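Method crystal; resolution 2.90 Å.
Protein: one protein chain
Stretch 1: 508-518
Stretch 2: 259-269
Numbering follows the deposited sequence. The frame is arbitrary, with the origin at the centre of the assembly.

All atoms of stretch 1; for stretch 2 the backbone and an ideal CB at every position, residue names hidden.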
# COMPACT_ATOMS: atom_id res chain seq x y z
N VAL A 508 4.03 21.62 13.66
CA VAL A 508 3.78 22.69 14.65
C VAL A 508 2.67 23.67 14.28
O VAL A 508 2.26 24.50 15.09
CB VAL A 508 5.06 23.49 15.03
CG1 VAL A 508 6.30 22.61 14.94
CG2 VAL A 508 5.22 24.72 14.16
N LYS A 509 2.17 23.55 13.06
CA LYS A 509 1.12 24.42 12.56
C LYS A 509 0.25 23.64 11.57
O LYS A 509 0.24 23.91 10.36
CB LYS A 509 1.78 25.64 11.90
CG LYS A 509 0.88 26.68 11.21
CD LYS A 509 0.15 27.50 12.20
CE LYS A 509 -0.61 28.58 11.50
NZ LYS A 509 -1.84 28.90 12.28
N PRO A 510 -0.48 22.63 12.08
CA PRO A 510 -1.52 22.13 11.19
C PRO A 510 -2.69 23.14 11.14
O PRO A 510 -2.84 23.96 12.05
CB PRO A 510 -1.94 20.80 11.82
CG PRO A 510 -1.61 20.95 13.27
CD PRO A 510 -0.47 21.93 13.38
N THR A 511 -3.45 23.14 10.05
CA THR A 511 -4.46 24.16 9.85
C THR A 511 -5.83 23.57 9.54
O THR A 511 -6.23 23.50 8.38
CB THR A 511 -4.03 25.12 8.73
OG1 THR A 511 -3.73 24.38 7.54
CG2 THR A 511 -2.79 25.92 9.16
N PRO A 512 -6.55 23.13 10.58
CA PRO A 512 -7.79 22.37 10.49
C PRO A 512 -8.96 23.02 9.77
O PRO A 512 -9.70 22.33 9.09
CB PRO A 512 -8.18 22.14 11.95
CG PRO A 512 -6.96 22.38 12.73
CD PRO A 512 -6.14 23.35 11.98
N LEU A 513 -9.18 24.32 9.93
CA LEU A 513 -10.30 24.94 9.20
C LEU A 513 -10.07 24.90 7.69
O LEU A 513 -10.96 24.46 6.95
CB LEU A 513 -10.58 26.37 9.68
CG LEU A 513 -11.69 27.13 8.95
CD1 LEU A 513 -13.02 26.43 9.11
CD2 LEU A 513 -11.78 28.57 9.43
N LEU A 514 -8.86 25.31 7.27
CA LEU A 514 -8.42 25.25 5.89
C LEU A 514 -8.52 23.85 5.34
O LEU A 514 -8.95 23.66 4.20
CB LEU A 514 -6.98 25.76 5.79
CG LEU A 514 -6.37 25.73 4.38
CD1 LEU A 514 -7.19 26.59 3.44
CD2 LEU A 514 -4.91 26.15 4.39
N SER A 515 -8.17 22.86 6.15
CA SER A 515 -8.36 21.46 5.77
C SER A 515 -9.79 21.11 5.38
O SER A 515 -9.99 20.37 4.45
CB SER A 515 -7.92 20.53 6.89
OG SER A 515 -6.52 20.51 6.97
N LEU A 516 -10.78 21.68 6.06
CA LEU A 516 -12.16 21.36 5.68
C LEU A 516 -12.45 21.87 4.29
O LEU A 516 -13.25 21.28 3.54
CB LEU A 516 -13.15 21.96 6.67
CG LEU A 516 -13.70 21.04 7.76
CD1 LEU A 516 -12.65 20.05 8.25
CD2 LEU A 516 -14.20 21.88 8.91
N CYS A 517 -11.75 22.94 3.93
CA CYS A 517 -11.98 23.61 2.67
C CYS A 517 -11.16 23.08 1.52
O CYS A 517 -11.20 23.69 0.46
CB CYS A 517 -11.61 25.08 2.77
SG CYS A 517 -12.17 25.94 4.21
N VAL A 518 -10.35 22.04 1.72
CA VAL A 518 -9.56 21.54 0.60
C VAL A 518 -9.80 20.05 0.39
O VAL A 518 -9.53 19.25 1.27
CB VAL A 518 -8.04 21.83 0.73
CG1 VAL A 518 -7.29 21.28 -0.49
CG2 VAL A 518 -7.78 23.32 0.89
N UNK A 259 -17.67 35.13 5.34
CA UNK A 259 -17.44 34.76 6.73
C UNK A 259 -16.29 33.77 6.85
O UNK A 259 -15.35 34.04 7.61
CB UNK A 259 -18.71 34.17 7.34
N UNK A 260 -16.33 32.68 6.08
CA UNK A 260 -15.23 31.70 6.15
C UNK A 260 -13.91 32.29 5.63
O UNK A 260 -12.85 32.04 6.18
CB UNK A 260 -15.59 30.45 5.35
N UNK A 261 -14.01 33.16 4.63
CA UNK A 261 -12.85 33.88 4.16
C UNK A 261 -12.17 34.70 5.27
O UNK A 261 -10.95 34.62 5.44
CB UNK A 261 -13.26 34.80 3.00
N UNK A 262 -12.96 35.45 6.05
CA UNK A 262 -12.39 36.22 7.17
C UNK A 262 -11.92 35.31 8.31
O UNK A 262 -10.96 35.63 9.01
CB UNK A 262 -13.42 37.22 7.70
N UNK A 263 -12.61 34.19 8.47
CA UNK A 263 -12.27 33.21 9.48
C UNK A 263 -10.92 32.61 9.18
O UNK A 263 -10.06 32.53 10.05
CB UNK A 263 -13.34 32.12 9.56
N UNK A 264 -10.72 32.24 7.91
CA UNK A 264 -9.49 31.59 7.44
C UNK A 264 -8.29 32.44 7.72
O UNK A 264 -7.22 31.92 8.00
CB UNK A 264 -9.57 31.29 5.94
N UNK A 265 -8.50 33.75 7.70
CA UNK A 265 -7.44 34.69 7.94
C UNK A 265 -7.04 34.81 9.41
O UNK A 265 -6.13 35.57 9.75
CB UNK A 265 -7.86 36.06 7.41
N UNK A 266 -7.71 34.05 10.27
CA UNK A 266 -7.36 34.07 11.68
C UNK A 266 -6.54 32.84 11.98
O UNK A 266 -5.84 32.79 12.98
CB UNK A 266 -8.60 34.13 12.57
N UNK A 267 -6.62 31.86 11.08
CA UNK A 267 -5.86 30.62 11.22
C UNK A 267 -4.59 30.64 10.36
O UNK A 267 -3.52 30.24 10.80
CB UNK A 267 -6.73 29.42 10.84
N UNK A 268 -4.72 31.12 9.12
CA UNK A 268 -3.64 31.03 8.14
C UNK A 268 -3.11 32.38 7.83
O UNK A 268 -3.88 33.35 7.79
CB UNK A 268 -4.11 30.35 6.85
N UNK A 269 -1.80 32.45 7.56
CA UNK A 269 -1.16 33.74 7.32
C UNK A 269 -1.62 34.41 6.02
O UNK A 269 -2.18 33.77 5.14
CB UNK A 269 0.36 33.56 7.29

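Position 259 has helical backbone angles and an ideal CB with nothing of stretch 1 within 5.5 Å, so stretch 1 sets no rule here; it is Leu259. At 260 CA-to-CB points toward stretch 1, but across a gap that a CB alone cannot close. A branched or longer apolar side chain would suit the sulfur of Cys517. The residue is Val260, whose CG2 lies 4.4 Å from Cys517 SG, a loose contact.

Positions 261 and 262 are out of reach, and many residues would serve. They are Gln261 and Ser262, the latter returning its OG to Leu259 O at 3.0 Å.

At 263 CA-to-CB points toward stretch 1 and the ideal CB is already 3.9 Å from Leu513 CD2. The methyl fills the distance by itself, so a small apolar residue fits well. It is Ala263, with its CB 3.9 Å from Leu513 CD2.

Position 264 starts sideways, its ideal CB 4.9 Å from Leu513 CD2. Leu513, Leu514 and Cys517 offer an apolar surface that a flexible aliphatic chain such as leucine or methionine could bend to reach. Leu264 does so with chi1 m and chi2 t: CD2 comes 3.7 Å from Leu513 CG and 4.1 Å from Leu514 CB, while CD1 lies 4.1 Å from Cys517 SG.

Positions 265 and 266 make no contact and are open to several choices. They are His265 and Gln266, which bond back to Gln261 O and Ser262 O.

Position 267 carries the strongest demand. CA-to-CB points toward the first turn of helix 512-516, where the amides of Leu513 and Leu514 have no helical carbonyl to bond and Thr511 supplies no side-chain cap. An acceptor is called for: aspartate, glutamate or an amide side chain might be considered, but the ideal CB is still 5.0 Å from Leu513 CB, which favours length. Glu267, extended with chi1 and chi2 both t, takes Leu513 N on OE2 and Leu514 N on OE1, each at 2.9 Å. Its backbone contributes too, since Lys509 NZ bonds Glu267 O at 2.6 Å.

At 268 the bond runs sideways, with the ideal CB 4.9 Å from Leu514 CD2 and 5.2 Å from Thr511 CG2. A medium side chain, polar or apolar, could pack there. Asn268 sets OD1 3.3 Å from Thr511 CG2, while its ND2 bonds Glu267 OE1 at 3.0 Å, helping to hold the carboxylate.

Position 269 has nothing of stretch 1 within 5.5 Å of its ideal CB; it is Tyr269.

Stretch 2, residues 259-269: LVQSALHQENY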
# COMPACT_ATOMS: atom_id res chain seq x y z
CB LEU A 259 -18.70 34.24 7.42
CG LEU A 259 -19.60 35.37 7.97
CD1 LEU A 259 -20.98 34.85 8.40
CD2 LEU A 259 -18.96 36.22 9.07
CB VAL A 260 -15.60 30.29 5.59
CG1 VAL A 260 -16.90 30.31 4.90
CG2 VAL A 260 -14.50 29.70 4.69
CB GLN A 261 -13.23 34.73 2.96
CG GLN A 261 -12.09 35.47 2.36
CD GLN A 261 -11.25 34.64 1.43
OE1 GLN A 261 -11.53 33.46 1.18
NE2 GLN A 261 -10.22 35.26 0.90
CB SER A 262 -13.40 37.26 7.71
OG SER A 262 -14.39 36.67 8.56
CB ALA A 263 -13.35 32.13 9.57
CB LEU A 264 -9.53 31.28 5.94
CG LEU A 264 -10.31 29.99 5.72
CD1 LEU A 264 -10.59 29.73 4.27
CD2 LEU A 264 -9.59 28.83 6.36
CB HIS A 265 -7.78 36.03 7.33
CG HIS A 265 -7.50 36.09 5.87
ND1 HIS A 265 -8.41 35.67 4.92
CD2 HIS A 265 -6.39 36.46 5.19
CE1 HIS A 265 -7.88 35.80 3.72
NE2 HIS A 265 -6.65 36.28 3.85
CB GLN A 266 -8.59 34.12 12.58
CG GLN A 266 -9.66 35.14 12.21
CD GLN A 266 -9.11 36.53 11.98
OE1 GLN A 266 -8.29 37.04 12.76
NE2 GLN A 266 -9.56 37.16 10.91
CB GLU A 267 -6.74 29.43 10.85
CG GLU A 267 -5.99 28.11 10.69
CD GLU A 267 -6.89 26.97 10.20
OE1 GLU A 267 -7.24 26.94 9.00
OE2 GLU A 267 -7.23 26.12 11.04
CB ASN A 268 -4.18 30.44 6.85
CG ASN A 268 -4.78 29.10 7.07
OD1 ASN A 268 -4.08 28.09 7.11
ND2 ASN A 268 -6.10 29.07 7.24
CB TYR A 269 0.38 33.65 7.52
CG TYR A 269 1.19 33.39 6.29
CD1 TYR A 269 2.21 34.26 5.91
CD2 TYR A 269 0.96 32.26 5.49
CE1 TYR A 269 2.97 34.03 4.78
CE2 TYR A 269 1.70 32.03 4.34
CZ TYR A 269 2.72 32.92 3.99
OH TYR A 269 3.45 32.69 2.85
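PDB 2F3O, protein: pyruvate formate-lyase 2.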